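Local structure of glycosaminoglycan xylosylkinase (Hydra vulgaris, 5XOM) at residues Lys113-Ser116 with Arg117-Ile121; Ile355-Ser358 with Asp359-Leu362; Ser267-Asp270 with Phe271-Asn275; Leu339-Leu342 with Leu343-Leu347. The protein probably phosphorylates the xylose of the glycosaminoglycan linker on proteoglycans, as a secretory-pathway kinase of the Fam20 family. All coordinates share one frame; numbering follows the deposited sequence.

Contact 1: residues Lys113-Ser116 with Arg117-Ile121; sequences KRYS and RNKII
The ring of Y115 carries the methyl CD1 of I121 over one face, 3.8 Å from the ring centroid and 19° off the normal, a CH-pi contact shifted toward the rim on the CZ and CE1 side. K119 reaches the same ring, its CG 3.8 Å from Y115 CD1; with K119 CG anti to the backbone N (chi1 -176°) the chain crosses the tyrosine at a slant, then bends at chi2. The other flat group, the R117 guanidinium, receives a water at its edge and in its plane. That water takes a hydrogen bond from R117 NH1 at 2.7 Å and gives one to Y115 O at 2.8 Å. A weak bond from K113 NZ, 3.3 Å long, ends on Y115 O too, so this carbonyl draws in two cationic side chains, one of them through water. What brings the side chains together is a type I beta turn from S116 to K119, closed by K119 N to S116 O at 3.2 Å and nearly straight (168°). R117 forms a salt bridge with E207 of strand 205-212, bonds to P354 O and packs on H132 and N133, while Y115 OH accepts from Y129 N and the two tyrosine rings meet. The turn belongs to the loop between the third strand of the sheet (106-112) and helix 132-144, probably the counterpart of the kinase β3-αC connection.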
ATOM      1  N   LYS A 113       0.138  19.033 -25.227  1.00 21.45           N
ATOM      2  CA  LYS A 113       1.347  18.841 -26.020  1.00 18.75           C
ATOM      3  C   LYS A 113       1.683  20.089 -26.829  1.00 23.34           C
ATOM      4  O   LYS A 113       0.808  20.693 -27.463  1.00 21.47           O
ATOM      5  CB  LYS A 113       1.157  17.643 -26.946  1.00 24.46           C
ATOM      6  CG  LYS A 113       2.245  17.468 -27.980  1.00 28.45           C
ATOM      7  CD  LYS A 113       1.923  16.322 -28.922  1.00 27.52           C
ATOM      8  CE  LYS A 113       2.590  16.535 -30.265  1.00 36.47           C
ATOM      9  NZ  LYS A 113       3.665  15.574 -30.548  1.00 47.97           N
ATOM     10  N   ARG A 114       2.964  20.479 -26.805  1.00 24.77           N
ATOM     11  CA  ARG A 114       3.444  21.642 -27.542  1.00 22.77           C
ATOM     12  C   ARG A 114       4.619  21.345 -28.461  1.00 26.61           C
ATOM     13  O   ARG A 114       4.948  22.189 -29.299  1.00 34.01           O
ATOM     14  CB  ARG A 114       3.860  22.760 -26.573  1.00 21.22           C
ATOM     15  CG  ARG A 114       2.854  23.024 -25.474  1.00 30.38           C
ATOM     16  CD  ARG A 114       1.581  23.616 -26.018  1.00 30.57           C
ATOM     17  NE  ARG A 114       1.857  24.688 -26.962  1.00 31.01           N
ATOM     18  CZ  ARG A 114       1.878  25.976 -26.633  1.00 30.39           C
ATOM     19  NH1 ARG A 114       1.647  26.349 -25.383  1.00 29.97           N
ATOM     20  NH2 ARG A 114       2.134  26.892 -27.548  1.00 39.90           N
ATOM     21  N   TYR A 115       5.273  20.196 -28.317  1.00 25.90           N
ATOM     22  CA  TYR A 115       6.468  19.864 -29.077  1.00 22.18           C
ATOM     23  C   TYR A 115       6.415  18.398 -29.470  1.00 27.58           C
ATOM     24  O   TYR A 115       5.710  17.595 -28.850  1.00 22.07           O
ATOM     25  CB  TYR A 115       7.760  20.083 -28.273  1.00 20.36           C
ATOM     26  CG  TYR A 115       8.060  21.489 -27.809  1.00 21.00           C
ATOM     27  CD1 TYR A 115       8.451  22.476 -28.705  1.00 28.88           C
ATOM     28  CD2 TYR A 115       7.972  21.823 -26.471  1.00 19.40           C
ATOM     29  CE1 TYR A 115       8.744  23.758 -28.272  1.00 28.89           C
ATOM     30  CE2 TYR A 115       8.260  23.100 -26.030  1.00 24.86           C
ATOM     31  CZ  TYR A 115       8.644  24.063 -26.934  1.00 31.09           C
ATOM     32  OH  TYR A 115       8.930  25.338 -26.495  1.00 32.73           O
ATOM     33  N   SER A 116       7.193  18.051 -30.491  1.00 18.99           N
ATOM     34  CA  SER A 116       7.482  16.652 -30.754  1.00 26.47           C
ATOM     35  C   SER A 116       8.346  16.071 -29.636  1.00 22.43           C
ATOM     36  O   SER A 116       9.055  16.793 -28.923  1.00 22.12           O
ATOM     37  CB  SER A 116       8.220  16.486 -32.081  1.00 31.19           C
ATOM     38  OG  SER A 116       7.485  17.052 -33.145  1.00 53.18           O
ATOM     39  N   ARG A 117       8.327  14.736 -29.526  1.00 21.01           N
ATOM     40  CA  ARG A 117       9.131  14.076 -28.500  1.00 22.68           C
ATOM     41  C   ARG A 117      10.614  14.309 -28.704  1.00 30.54           C
ATOM     42  O   ARG A 117      11.374  14.331 -27.731  1.00 27.03           O
ATOM     43  CB  ARG A 117       8.891  12.569 -28.504  1.00 25.13           C
ATOM     44  CG  ARG A 117       7.520  12.170 -28.027  1.00 18.13           C
ATOM     45  CD  ARG A 117       7.370  12.321 -26.493  1.00 20.93           C
ATOM     46  NE  ARG A 117       6.206  11.574 -26.062  1.00 21.77           N
ATOM     47  CZ  ARG A 117       4.973  12.039 -26.174  1.00 23.15           C
ATOM     48  NH1 ARG A 117       4.733  13.251 -26.658  1.00 22.57           N
ATOM     49  NH2 ARG A 117       3.955  11.286 -25.782  1.00 21.50           N
ATOM     50  N   ASN A 118      11.047  14.509 -29.944  1.00 24.24           N
ATOM     51  CA  ASN A 118      12.466  14.633 -30.230  1.00 22.29           C
ATOM     52  C   ASN A 118      12.913  16.075 -30.427  1.00 20.88           C
ATOM     53  O   ASN A 118      14.031  16.303 -30.900  1.00 24.80           O
ATOM     54  CB  ASN A 118      12.832  13.782 -31.444  1.00 30.37           C
ATOM     55  CG  ASN A 118      12.156  14.252 -32.707  1.00 37.72           C
ATOM     56  OD1 ASN A 118      11.215  15.043 -32.666  1.00 46.43           O
ATOM     57  ND2 ASN A 118      12.640  13.778 -33.843  1.00 40.74           N
ATOM     58  N   LYS A 119      12.079  17.050 -30.073  1.00 22.35           N
ATOM     59  CA  LYS A 119      12.499  18.442 -30.156  1.00 26.60           C
ATOM     60  C   LYS A 119      13.679  18.711 -29.229  1.00 29.01           C
ATOM     61  O   LYS A 119      13.663  18.320 -28.059  1.00 28.19           O
ATOM     62  CB  LYS A 119      11.342  19.372 -29.787  1.00 27.00           C
ATOM     63  CG  LYS A 119      11.677  20.854 -29.935  1.00 28.91           C
ATOM     64  CD  LYS A 119      11.947  21.187 -31.393  1.00 31.65           C
ATOM     65  CE  LYS A 119      11.760  22.668 -31.711  1.00 48.43           C
ATOM     66  NZ  LYS A 119      12.931  23.501 -31.345  1.00 49.90           N
ATOM     67  N   ILE A 120      14.686  19.408 -29.749  1.00 27.97           N
ATOM     68  CA  ILE A 120      15.825  19.869 -28.965  1.00 22.75           C
ATOM     69  C   ILE A 120      15.574  21.347 -28.689  1.00 29.25           C
ATOM     70  O   ILE A 120      15.485  22.149 -29.624  1.00 31.45           O
ATOM     71  CB  ILE A 120      17.152  19.680 -29.718  1.00 23.76           C
ATOM     72  CG1 ILE A 120      17.381  18.228 -30.152  1.00 28.48           C
ATOM     73  CG2 ILE A 120      18.312  20.107 -28.849  1.00 27.39           C
ATOM     74  CD1 ILE A 120      17.140  17.188 -29.093  1.00 27.66           C
ATOM     75  N   ILE A 121      15.494  21.722 -27.418  1.00 27.89           N
ATOM     76  CA  ILE A 121      15.198  23.092 -27.005  1.00 34.34           C
ATOM     77  C   ILE A 121      16.521  23.785 -26.710  1.00 35.49           C
ATOM     78  O   ILE A 121      17.205  23.439 -25.743  1.00 37.23           O
ATOM     79  CB  ILE A 121      14.282  23.136 -25.774  1.00 32.85           C
ATOM     80  CG1 ILE A 121      12.964  22.404 -26.019  1.00 36.32           C
ATOM     81  CG2 ILE A 121      14.005  24.576 -25.387  1.00 33.61           C
ATOM     82  CD1 ILE A 121      12.095  23.055 -27.042  1.00 41.65           C
TER
HETATM   83  O   HOH W   1       6.160  15.477 -27.068  1.00 23.21           O

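Contact 2: residues Ile355-Ser358 with Asp359-Leu362; sequences ILTS and DHLL
T357 meets H360 through hydrogen bonding and L356 meets L361 through apolar contact, two kinds of interaction that start helix 358-382. Among the polar contacts, T357 OG1 accepts from H360 N in a capping bond that is fairly straight (162°) but weak, at 3.4 Å. The hydroxyl can face this amide because T357 OG1 sits between its own backbone N and carbonyl carbon (chi1 60°), a torsion that folds it back over the first turn. The same oxygen lies 3.3 Å from H360 CD2, approaching the imidazole obliquely. Regular helical bonding begins at once: L361 N reaches T357 O at 3.1 Å, and L362 N reaches S358 O at 2.9 Å. Water adds a bridge on the outer side of the turn, hydrogen-bonded to S358 OG and donating to D359 OD1.

The apolar part lies on the inner side. L356 CD1 and L361 CD2 come within 4.0 Å of each other, their side chains slanting across one another, and the second methyl, L356 CD2, lies 4.2 Å from H360 CB. L356 also packs on L347 of helix 339-347 and on A137 of helix 132-144, while L361 touches S340 and D344, which ties the helix start to both neighbours. A threonine at the N-cap, with leucines at the residue before it and at the fourth residue after it, is the pattern of a capped helix start closed by a hydrophobic staple.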
ATOM      1  N   ILE A 355       6.942   8.145 -23.509  1.00 23.28           N
ATOM      2  CA  ILE A 355       6.951   9.428 -22.814  1.00 18.53           C
ATOM      3  C   ILE A 355       8.241  10.192 -23.083  1.00 24.94           C
ATOM      4  O   ILE A 355       8.216  11.408 -23.297  1.00 22.91           O
ATOM      5  CB  ILE A 355       6.747   9.196 -21.302  1.00 20.84           C
ATOM      6  CG1 ILE A 355       5.440   8.435 -21.039  1.00 16.55           C
ATOM      7  CG2 ILE A 355       6.780  10.516 -20.547  1.00 18.49           C
ATOM      8  CD1 ILE A 355       4.212   9.083 -21.623  1.00 17.97           C
ATOM      9  N   LEU A 356       9.376   9.495 -23.080  1.00 21.95           N
ATOM     10  CA  LEU A 356      10.676  10.093 -23.328  1.00 19.73           C
ATOM     11  C   LEU A 356      11.386   9.344 -24.443  1.00 22.27           C
ATOM     12  O   LEU A 356      11.221   8.130 -24.601  1.00 20.81           O
ATOM     13  CB  LEU A 356      11.577  10.074 -22.077  1.00 21.23           C
ATOM     14  CG  LEU A 356      11.144  10.827 -20.823  1.00 23.68           C
ATOM     15  CD1 LEU A 356      12.049  10.464 -19.637  1.00 18.64           C
ATOM     16  CD2 LEU A 356      11.169  12.315 -21.090  1.00 19.94           C
ATOM     17  N   THR A 357      12.183  10.079 -25.216  1.00 19.64           N
ATOM     18  CA  THR A 357      13.075   9.432 -26.166  1.00 28.86           C
ATOM     19  C   THR A 357      14.198   8.728 -25.419  1.00 26.42           C
ATOM     20  O   THR A 357      14.508   9.045 -24.266  1.00 24.80           O
ATOM     21  CB  THR A 357      13.695  10.450 -27.124  1.00 27.68           C
ATOM     22  OG1 THR A 357      14.450  11.406 -26.369  1.00 24.81           O
ATOM     23  CG2 THR A 357      12.618  11.178 -27.922  1.00 23.15           C
ATOM     24  N   SER A 358      14.829   7.770 -26.095  1.00 27.27           N
ATOM     25  CA  SER A 358      15.933   7.061 -25.455  1.00 28.93           C
ATOM     26  C   SER A 358      17.092   7.999 -25.133  1.00 31.90           C
ATOM     27  O   SER A 358      17.870   7.702 -24.217  1.00 33.88           O
ATOM     28  CB  SER A 358      16.410   5.915 -26.349  1.00 32.77           C
ATOM     29  OG  SER A 358      16.775   6.390 -27.630  1.00 40.21           O
ATOM     30  N   ASP A 359      17.214   9.125 -25.844  1.00 24.03           N
ATOM     31  CA  ASP A 359      18.275  10.076 -25.529  1.00 24.96           C
ATOM     32  C   ASP A 359      18.043  10.773 -24.192  1.00 25.17           C
ATOM     33  O   ASP A 359      18.995  11.032 -23.452  1.00 25.17           O
ATOM     34  CB  ASP A 359      18.420  11.123 -26.651  1.00 29.62           C
ATOM     35  CG  ASP A 359      18.949  10.526 -27.958  1.00 38.08           C
ATOM     36  OD1 ASP A 359      19.779   9.606 -27.918  1.00 30.06           O
ATOM     37  OD2 ASP A 359      18.579  11.044 -29.042  1.00 37.94           O
ATOM     38  N   HIS A 360      16.792  11.109 -23.871  1.00 27.21           N
ATOM     39  CA  HIS A 360      16.509  11.656 -22.541  1.00 25.97           C
ATOM     40  C   HIS A 360      16.626  10.601 -21.453  1.00 23.58           C
ATOM     41  O   HIS A 360      17.043  10.913 -20.329  1.00 22.85           O
ATOM     42  CB  HIS A 360      15.110  12.284 -22.465  1.00 19.70           C
ATOM     43  CG  HIS A 360      14.993  13.605 -23.184  1.00 24.89           C
ATOM     44  ND1 HIS A 360      15.631  14.748 -22.728  1.00 24.57           N
ATOM     45  CD2 HIS A 360      14.277  13.973 -24.275  1.00 26.44           C
ATOM     46  CE1 HIS A 360      15.330  15.752 -23.525  1.00 27.04           C
ATOM     47  NE2 HIS A 360      14.513  15.307 -24.467  1.00 25.00           N
ATOM     48  N   LEU A 361      16.260   9.349 -21.755  1.00 25.43           N
ATOM     49  CA  LEU A 361      16.441   8.275 -20.779  1.00 27.26           C
ATOM     50  C   LEU A 361      17.913   8.113 -20.430  1.00 29.26           C
ATOM     51  O   LEU A 361      18.277   8.037 -19.252  1.00 25.43           O
ATOM     52  CB  LEU A 361      15.851   6.972 -21.327  1.00 22.63           C
ATOM     53  CG  LEU A 361      14.323   6.991 -21.358  1.00 22.91           C
ATOM     54  CD1 LEU A 361      13.740   5.868 -22.202  1.00 21.81           C
ATOM     55  CD2 LEU A 361      13.791   6.917 -19.922  1.00 25.38           C
ATOM     56  N   LEU A 362      18.785   8.118 -21.446  1.00 25.65           N
ATOM     57  CA  LEU A 362      20.207   7.991 -21.181  1.00 25.95           C
ATOM     58  C   LEU A 362      20.794   9.250 -20.557  1.00 27.53           C
ATOM     59  O   LEU A 362      21.804   9.170 -19.857  1.00 26.86           O
ATOM     60  CB  LEU A 362      20.948   7.616 -22.470  1.00 32.97           C
ATOM     61  CG  LEU A 362      20.464   6.244 -22.952  1.00 47.18           C
ATOM     62  CD1 LEU A 362      20.963   5.942 -24.358  1.00 45.80           C
ATOM     63  CD2 LEU A 362      20.869   5.146 -21.950  1.00 48.83           C
TER
HETATM   64  O   HOH W   2      19.563   7.158 -27.580  1.00 42.57           O

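Contact 3: residues Ser267-Asp270 with Phe271-Asn275; sequences SIFD and FLIGN
A Schellman motif ends helix 259-273, its defining bond running from N275 N back to D270 O at 2.9 Å (151°). G274 is the C' residue, with a positive phi of 80° that turns the chain out of the helix; its N makes a weak bond to F271 O at 3.4 Å. The same amide also bonds weakly to D270 O, which is therefore gripped by two successive N-H groups. Just before the end, helical bonding is ordinary, as in L272 N to I268 O at 3.0 Å. I268 and L272 lie side by side, pointing the same way, with I268 CG2 and L272 CD1 4.2 Å apart, whereas F269 and I273 slant across one another, I273 CD1 coming 3.9 Å from F269 CE2. N275 begins the NxDRH sequence that probably forms the catalytic loop in Fam20 kinases, and D270 OD2 makes a salt bridge to R278 NE within it. The helix is buried between two others: F269 and I273 press on L141 of helix 132-144, with F269 stacked on H294 as well, whereas F271 and L272 pack on helix 358-382, where R367 also bonds to L272 O.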
ATOM      1  N   SER A 267      17.089  19.996  -5.807  1.00 29.22           N
ATOM      2  CA  SER A 267      18.071  20.393  -6.811  1.00 31.23           C
ATOM      3  C   SER A 267      18.638  19.178  -7.535  1.00 28.45           C
ATOM      4  O   SER A 267      18.929  19.251  -8.734  1.00 28.05           O
ATOM      5  CB  SER A 267      19.196  21.204  -6.169  1.00 33.06           C
ATOM      6  OG  SER A 267      20.096  20.366  -5.465  1.00 33.25           O
ATOM      7  N   ILE A 268      18.772  18.051  -6.834  1.00 26.78           N
ATOM      8  CA  ILE A 268      19.183  16.809  -7.480  1.00 27.75           C
ATOM      9  C   ILE A 268      18.100  16.333  -8.439  1.00 33.40           C
ATOM     10  O   ILE A 268      18.380  15.945  -9.581  1.00 31.62           O
ATOM     11  CB  ILE A 268      19.505  15.742  -6.418  1.00 25.69           C
ATOM     12  CG1 ILE A 268      20.801  16.094  -5.684  1.00 28.32           C
ATOM     13  CG2 ILE A 268      19.585  14.351  -7.043  1.00 25.23           C
ATOM     14  CD1 ILE A 268      21.027  15.274  -4.433  1.00 30.96           C
ATOM     15  N   PHE A 269      16.843  16.362  -7.989  1.00 29.78           N
ATOM     16  CA  PHE A 269      15.734  15.950  -8.841  1.00 30.61           C
ATOM     17  C   PHE A 269      15.616  16.863 -10.058  1.00 25.43           C
ATOM     18  O   PHE A 269      15.449  16.387 -11.185  1.00 25.43           O
ATOM     19  CB  PHE A 269      14.449  15.944  -8.011  1.00 22.46           C
ATOM     20  CG  PHE A 269      13.182  15.735  -8.804  1.00 21.89           C
ATOM     21  CD1 PHE A 269      12.787  14.460  -9.184  1.00 22.98           C
ATOM     22  CD2 PHE A 269      12.351  16.808  -9.107  1.00 22.00           C
ATOM     23  CE1 PHE A 269      11.612  14.255  -9.886  1.00 20.97           C
ATOM     24  CE2 PHE A 269      11.159  16.612  -9.810  1.00 23.12           C
ATOM     25  CZ  PHE A 269      10.793  15.326 -10.199  1.00 22.86           C
ATOM     26  N   ASP A 270      15.732  18.177  -9.850  1.00 24.80           N
ATOM     27  CA  ASP A 270      15.648  19.111 -10.969  1.00 27.87           C
ATOM     28  C   ASP A 270      16.825  18.960 -11.922  1.00 31.25           C
ATOM     29  O   ASP A 270      16.670  19.150 -13.136  1.00 24.96           O
ATOM     30  CB  ASP A 270      15.560  20.547 -10.452  1.00 24.47           C
ATOM     31  CG  ASP A 270      14.156  20.916  -9.994  1.00 34.36           C
ATOM     32  OD1 ASP A 270      13.181  20.287 -10.479  1.00 33.33           O
ATOM     33  OD2 ASP A 270      14.019  21.831  -9.157  1.00 32.51           O
ATOM     34  N   PHE A 271      18.002  18.636 -11.390  1.00 29.94           N
ATOM     35  CA  PHE A 271      19.172  18.438 -12.238  1.00 24.02           C
ATOM     36  C   PHE A 271      19.004  17.221 -13.136  1.00 23.43           C
ATOM     37  O   PHE A 271      19.394  17.258 -14.310  1.00 26.28           O
ATOM     38  CB  PHE A 271      20.431  18.311 -11.386  1.00 29.01           C
ATOM     39  CG  PHE A 271      21.645  17.867 -12.158  1.00 30.75           C
ATOM     40  CD1 PHE A 271      22.258  18.706 -13.077  1.00 33.68           C
ATOM     41  CD2 PHE A 271      22.144  16.589 -11.996  1.00 32.81           C
ATOM     42  CE1 PHE A 271      23.381  18.276 -13.795  1.00 30.20           C
ATOM     43  CE2 PHE A 271      23.253  16.159 -12.714  1.00 33.88           C
ATOM     44  CZ  PHE A 271      23.869  16.996 -13.608  1.00 32.50           C
ATOM     45  N   LEU A 272      18.437  16.125 -12.611  1.00 23.09           N
ATOM     46  CA  LEU A 272      18.266  14.931 -13.439  1.00 28.17           C
ATOM     47  C   LEU A 272      17.289  15.168 -14.584  1.00 25.61           C
ATOM     48  O   LEU A 272      17.486  14.647 -15.686  1.00 21.98           O
ATOM     49  CB  LEU A 272      17.808  13.734 -12.603  1.00 26.37           C
ATOM     50  CG  LEU A 272      18.694  13.336 -11.428  1.00 32.33           C
ATOM     51  CD1 LEU A 272      17.884  12.536 -10.410  1.00 29.18           C
ATOM     52  CD2 LEU A 272      19.921  12.570 -11.936  1.00 25.46           C
ATOM     53  N   ILE A 273      16.219  15.936 -14.346  1.00 30.43           N
ATOM     54  CA  ILE A 273      15.233  16.162 -15.400  1.00 23.53           C
ATOM     55  C   ILE A 273      15.541  17.393 -16.243  1.00 26.17           C
ATOM     56  O   ILE A 273      14.882  17.602 -17.274  1.00 29.23           O
ATOM     57  CB  ILE A 273      13.806  16.255 -14.818  1.00 25.11           C
ATOM     58  CG1 ILE A 273      13.638  17.505 -13.949  1.00 20.81           C
ATOM     59  CG2 ILE A 273      13.477  14.983 -14.032  1.00 20.22           C
ATOM     60  CD1 ILE A 273      12.228  17.667 -13.387  1.00 21.35           C
ATOM     61  N   GLY A 274      16.535  18.190 -15.862  1.00 25.40           N
ATOM     62  CA  GLY A 274      16.884  19.371 -16.629  1.00 22.02           C
ATOM     63  C   GLY A 274      15.988  20.566 -16.382  1.00 32.77           C
ATOM     64  O   GLY A 274      15.827  21.401 -17.276  1.00 32.73           O
ATOM     65  N   ASN A 275      15.401  20.674 -15.187  1.00 28.14           N
ATOM     66  CA  ASN A 275      14.522  21.787 -14.831  1.00 25.42           C
ATOM     67  C   ASN A 275      15.369  22.880 -14.192  1.00 31.32           C
ATOM     68  O   ASN A 275      15.723  22.805 -13.012  1.00 28.78           O
ATOM     69  CB  ASN A 275      13.413  21.325 -13.888  1.00 23.64           C
ATOM     70  CG  ASN A 275      12.558  22.482 -13.370  1.00 33.29           C
ATOM     71  OD1 ASN A 275      11.975  22.407 -12.288  1.00 39.62           O
ATOM     72  ND2 ASN A 275      12.458  23.543 -14.151  1.00 31.48           N
TER

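Contact 4: residues Leu339-Leu342 with Leu343-Leu347; sequences LSVL and LDKRL
Helix 339-347 is a short amphipathic helix, with V341 and K345 exposed on one side and L339, L343 and L347 buried on the other. L343 N bonds to L339 O at 2.9 Å, and D344 N to S340 O, also at 2.9 Å. The next step is longer, K345 N to V341 O at 3.3 Å. On this outward side, K345 runs fully extended beyond CG and passes V341 with its aliphatic part, the atoms K345 CE and V341 CG1 standing 4.2 Å apart; K345 CG is also 3.6 Å from V341 O. At the following pair, L342 O and R346 N are separated by 3.5 Å, the widest N to O spacing of the five i to i+4 pairs in this helix. A water donates to L342 O there at 2.8 Å, and R346 NE gives that water a weak bond. R346, extended from CG to NE, leads past L342 O so that this oxygen lies at the edge of the guanidinium, near its plane.

The inward side packs L339 and L343 on L144 of helix 132-144, which by its place after the third strand probably corresponds to the kinase αC helix; L343 also meets L364 of helix 358-382, in the helical part of the kinase-like fold. The polar residues facing that longer helix are held too: S340 OG is hydrogen-bonded to D365 and to S338, whose hydroxyl also receives V341 N. D344, which touches L361 of that helix, sends OD2 to Y353 OH in the loop before it.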
ATOM      1  N   LEU A 339      18.884   3.485 -13.863  1.00 25.95           N
ATOM      2  CA  LEU A 339      17.752   4.328 -13.498  1.00 29.32           C
ATOM      3  C   LEU A 339      16.787   4.499 -14.665  1.00 28.15           C
ATOM      4  O   LEU A 339      15.565   4.489 -14.482  1.00 31.23           O
ATOM      5  CB  LEU A 339      18.270   5.685 -13.024  1.00 29.17           C
ATOM      6  CG  LEU A 339      17.260   6.659 -12.428  1.00 31.93           C
ATOM      7  CD1 LEU A 339      16.690   6.075 -11.153  1.00 35.38           C
ATOM      8  CD2 LEU A 339      17.942   7.986 -12.160  1.00 33.35           C
ATOM      9  N   SER A 340      17.317   4.657 -15.879  1.00 30.34           N
ATOM     10  CA  SER A 340      16.446   4.899 -17.022  1.00 27.21           C
ATOM     11  C   SER A 340      15.708   3.640 -17.447  1.00 28.69           C
ATOM     12  O   SER A 340      14.568   3.722 -17.918  1.00 33.80           O
ATOM     13  CB  SER A 340      17.257   5.462 -18.189  1.00 27.81           C
ATOM     14  OG  SER A 340      18.051   4.468 -18.809  1.00 29.93           O
ATOM     15  N   VAL A 341      16.330   2.470 -17.295  1.00 26.90           N
ATOM     16  CA  VAL A 341      15.624   1.232 -17.602  1.00 27.95           C
ATOM     17  C   VAL A 341      14.453   1.039 -16.648  1.00 29.28           C
ATOM     18  O   VAL A 341      13.334   0.722 -17.071  1.00 27.50           O
ATOM     19  CB  VAL A 341      16.596   0.041 -17.565  1.00 29.62           C
ATOM     20  CG1 VAL A 341      15.826  -1.273 -17.495  1.00 26.52           C
ATOM     21  CG2 VAL A 341      17.511   0.075 -18.783  1.00 26.61           C
ATOM     22  N   LEU A 342      14.676   1.266 -15.349  1.00 28.97           N
ATOM     23  CA  LEU A 342      13.586   1.138 -14.383  1.00 24.97           C
ATOM     24  C   LEU A 342      12.527   2.214 -14.598  1.00 25.30           C
ATOM     25  O   LEU A 342      11.330   1.954 -14.432  1.00 28.27           O
ATOM     26  CB  LEU A 342      14.135   1.206 -12.958  1.00 26.62           C
ATOM     27  CG  LEU A 342      15.074   0.072 -12.542  1.00 33.12           C
ATOM     28  CD1 LEU A 342      15.507   0.237 -11.094  1.00 34.47           C
ATOM     29  CD2 LEU A 342      14.385  -1.271 -12.738  1.00 29.88           C
ATOM     30  N   LEU A 343      12.943   3.434 -14.956  1.00 26.55           N
ATOM     31  CA  LEU A 343      11.955   4.490 -15.153  1.00 25.20           C
ATOM     32  C   LEU A 343      11.076   4.201 -16.360  1.00 22.83           C
ATOM     33  O   LEU A 343       9.858   4.398 -16.308  1.00 23.70           O
ATOM     34  CB  LEU A 343      12.628   5.859 -15.298  1.00 25.10           C
ATOM     35  CG  LEU A 343      11.617   6.953 -15.661  1.00 24.45           C
ATOM     36  CD1 LEU A 343      10.778   7.316 -14.448  1.00 18.62           C
ATOM     37  CD2 LEU A 343      12.321   8.186 -16.184  1.00 24.63           C
ATOM     38  N   ASP A 344      11.665   3.719 -17.454  1.00 21.81           N
ATOM     39  CA  ASP A 344      10.855   3.500 -18.643  1.00 25.65           C
ATOM     40  C   ASP A 344       9.854   2.370 -18.458  1.00 23.66           C
ATOM     41  O   ASP A 344       8.791   2.385 -19.088  1.00 29.19           O
ATOM     42  CB  ASP A 344      11.734   3.215 -19.851  1.00 22.10           C
ATOM     43  CG  ASP A 344      11.002   3.488 -21.152  1.00 33.22           C
ATOM     44  OD1 ASP A 344      10.509   4.621 -21.323  1.00 29.32           O
ATOM     45  OD2 ASP A 344      10.880   2.573 -21.985  1.00 44.07           O
ATOM     46  N   LYS A 345      10.158   1.398 -17.594  1.00 28.59           N
ATOM     47  CA  LYS A 345       9.184   0.347 -17.301  1.00 32.70           C
ATOM     48  C   LYS A 345       7.922   0.925 -16.673  1.00 27.21           C
ATOM     49  O   LYS A 345       6.812   0.472 -16.972  1.00 28.18           O
ATOM     50  CB  LYS A 345       9.801  -0.712 -16.391  1.00 34.37           C
ATOM     51  CG  LYS A 345      10.706  -1.688 -17.118  1.00 42.38           C
ATOM     52  CD  LYS A 345      11.432  -2.608 -16.148  1.00 54.70           C
ATOM     53  CE  LYS A 345      12.347  -3.575 -16.881  1.00 56.37           C
ATOM     54  NZ  LYS A 345      13.135  -4.402 -15.929  1.00 60.86           N
ATOM     55  N   ARG A 346       8.069   1.922 -15.796  1.00 24.37           N
ATOM     56  CA  ARG A 346       6.887   2.554 -15.217  1.00 24.08           C
ATOM     57  C   ARG A 346       6.194   3.471 -16.210  1.00 24.74           C
ATOM     58  O   ARG A 346       4.962   3.553 -16.213  1.00 24.84           O
ATOM     59  CB  ARG A 346       7.269   3.347 -13.970  1.00 21.88           C
ATOM     60  CG  ARG A 346       8.026   2.545 -12.948  1.00 23.37           C
ATOM     61  CD  ARG A 346       8.639   3.469 -11.917  1.00 30.14           C
ATOM     62  NE  ARG A 346       9.122   2.755 -10.744  1.00 34.70           N
ATOM     63  CZ  ARG A 346       8.724   3.007  -9.502  1.00 29.97           C
ATOM     64  NH1 ARG A 346       7.830   3.959  -9.268  1.00 24.55           N
ATOM     65  NH2 ARG A 346       9.217   2.306  -8.492  1.00 26.90           N
ATOM     66  N   LEU A 347       6.954   4.152 -17.076  1.00 23.69           N
ATOM     67  CA  LEU A 347       6.326   5.031 -18.052  1.00 23.24           C
ATOM     68  C   LEU A 347       5.532   4.240 -19.079  1.00 23.83           C
ATOM     69  O   LEU A 347       4.585   4.778 -19.657  1.00 25.15           O
ATOM     70  CB  LEU A 347       7.378   5.903 -18.761  1.00 16.82           C
ATOM     71  CG  LEU A 347       8.251   6.828 -17.901  1.00 20.88           C
ATOM     72  CD1 LEU A 347       9.347   7.490 -18.749  1.00 17.51           C
ATOM     73  CD2 LEU A 347       7.417   7.875 -17.146  1.00 21.02           C
TER
HETATM   74  O   HOH W   3      10.555   0.100 -12.446  1.00 45.03           O

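Overall arrangement
Helix 132-144 is touched by side chains of all four contacts. Contact 2 is the hub. It meets contact 1, their centres 12 Å apart, where R117 O lies 3.4 Å from T357 CG2, and it meets contact 4, centres 10 Å apart, where L361 CD1 lies 3.6 Å from D344 OD1. Contact 3 is deeper in the chain and touches none of the others: its nearest atoms are about 6 Å from contact 2 and about 5 Å from contact 4. Shared neighbours bridge those intervals, F301 between L356 and I273, and L364 between L272 and L343. Contact 3 runs into the probable catalytic loop, N275 being the first residue of its NxDRH sequence.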